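Local coordinates for D-isomer specific 2-hydroxyacid dehydrogenase family protein (Desulfovibrio vulgaris, PDB 5TX7), which probably catalyses the NAD(P)-dependent interconversion of a D-2-hydroxyacid and its 2-keto acid, the exact substrate being undefined, at residues A[284-287]-A[288-291]. Residues are numbered along the deposited sequence; the frame is centred on the assembly and turned at random.
Sequences TPHL and AWAS
Leu287 to Ala290 form a type I beta turn, closed by a 3.2 Å hydrogen bond from Ala290 N to Leu287 O, in the loop between strand 281-283 and helix 292-310, which Ser291 N-caps. Just before the turn, Pro285 is the centre of an inverse gamma turn, with His286 N bonded to Thr284 O.

The side chain of Trp289 reaches back along the chain to His286. Its CG sits between the backbone N and the carbonyl carbon (chi1 66°), which sets the indole beside that residue. Trp289 NE1 donates to His286 O at 2.9 Å. The oxygen lies at the indole edge, close to the ring plane, but the hydrogen bond is bent, with an N-H...O angle of 136°. The imidazole of His286 is nearly perpendicular to the indole, and its CD2 comes 4.2 Å from Trp289 CD1. The methyl of Ala290 covers one indole face, while Leu287 CB lies 4.4 Å from Ala290 CB. Trp136 of the second subunit meets both aromatic rings.

Asp262 accepts from the backbone N of Leu287 and Ala288, which fixes the start of the turn.

His286 ND1 bonds Glu267 OE1. A histidine-glutamate pair of this kind is characteristic of the family's active site, so His286 is probably the catalytic acid-base. The indole bond holds the His286 carbonyl, and the ring is steadied by Glu267, which limits its rotation, and by Trp136 of the second subunit.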
loop_
_atom_site.group_PDB
_atom_site.type_symbol
_atom_site.label_atom_id
_atom_site.label_comp_id
_atom_site.label_asym_id
_atom_site.label_seq_id
_atom_site.Cartn_x
_atom_site.Cartn_y
_atom_site.Cartn_z
ATOM N N THR A 284 -6.416 -4.562 -12.083
ATOM C CA THR A 284 -5.191 -4.055 -12.673
ATOM C C THR A 284 -4.786 -5.016 -13.807
ATOM O O THR A 284 -5.072 -6.196 -13.729
ATOM C CB THR A 284 -4.061 -3.914 -11.598
ATOM O OG1 THR A 284 -3.941 -5.107 -10.835
ATOM C CG2 THR A 284 -4.389 -2.799 -10.619
ATOM N N PRO A 285 -4.137 -4.498 -14.876
ATOM C CA PRO A 285 -3.953 -5.263 -16.105
ATOM C C PRO A 285 -2.735 -6.204 -16.107
ATOM O O PRO A 285 -1.781 -5.983 -16.859
ATOM C CB PRO A 285 -3.805 -4.154 -17.154
ATOM C CG PRO A 285 -3.086 -3.098 -16.415
ATOM C CD PRO A 285 -3.724 -3.094 -15.065
ATOM N N HIS A 286 -2.768 -7.240 -15.266
ATOM C CA HIS A 286 -1.742 -8.270 -15.232
ATOM C C HIS A 286 -0.332 -7.690 -15.144
ATOM O O HIS A 286 0.532 -8.009 -15.953
ATOM C CB HIS A 286 -1.906 -9.182 -16.445
ATOM C CG HIS A 286 -1.301 -10.535 -16.275
ATOM N ND1 HIS A 286 -1.616 -11.592 -17.106
ATOM C CD2 HIS A 286 -0.396 -11.007 -15.384
ATOM C CE1 HIS A 286 -0.918 -12.656 -16.738
ATOM N NE2 HIS A 286 -0.185 -12.332 -15.686
ATOM N N LEU A 287 -0.118 -6.845 -14.146
ATOM C CA LEU A 287 1.134 -6.132 -13.956
ATOM C C LEU A 287 1.758 -6.348 -12.568
ATOM O O LEU A 287 2.670 -5.630 -12.186
ATOM C CB LEU A 287 0.900 -4.625 -14.224
ATOM C CG LEU A 287 -0.142 -3.858 -13.413
ATOM C CD1 LEU A 287 0.202 -3.786 -11.940
ATOM C CD2 LEU A 287 -0.319 -2.445 -13.936
ATOM N N ALA A 288 1.281 -7.325 -11.817
ATOM C CA ALA A 288 1.771 -7.543 -10.445
ATOM C C ALA A 288 3.258 -7.918 -10.456
ATOM O O ALA A 288 4.017 -7.511 -9.580
ATOM C CB ALA A 288 0.962 -8.621 -9.753
ATOM N N TRP A 289 3.643 -8.699 -11.465
ATOM C CA TRP A 289 5.032 -9.150 -11.727
ATOM C C TRP A 289 6.031 -8.084 -12.133
ATOM O O TRP A 289 7.232 -8.369 -12.222
ATOM C CB TRP A 289 5.021 -10.176 -12.879
ATOM C CG TRP A 289 4.597 -9.545 -14.199
ATOM C CD1 TRP A 289 3.319 -9.302 -14.617
ATOM C CD2 TRP A 289 5.459 -9.034 -15.232
ATOM N NE1 TRP A 289 3.334 -8.684 -15.845
ATOM C CE2 TRP A 289 4.631 -8.503 -16.243
ATOM C CE3 TRP A 289 6.851 -8.984 -15.402
ATOM C CZ2 TRP A 289 5.140 -7.943 -17.419
ATOM C CZ3 TRP A 289 7.363 -8.408 -16.565
ATOM C CH2 TRP A 289 6.507 -7.887 -17.562
ATOM N N ALA A 290 5.552 -6.880 -12.424
ATOM C CA ALA A 290 6.248 -5.969 -13.344
ATOM C C ALA A 290 6.971 -4.780 -12.732
ATOM O O ALA A 290 7.166 -3.773 -13.423
ATOM C CB ALA A 290 5.258 -5.480 -14.375
ATOM N N SER A 291 7.403 -4.863 -11.471
ATOM C CA SER A 291 8.180 -3.763 -10.903
ATOM C C SER A 291 9.516 -3.635 -11.650
ATOM O O SER A 291 10.032 -4.627 -12.184
ATOM C CB SER A 291 8.462 -3.963 -9.424
ATOM O OG SER A 291 9.446 -4.976 -9.241
#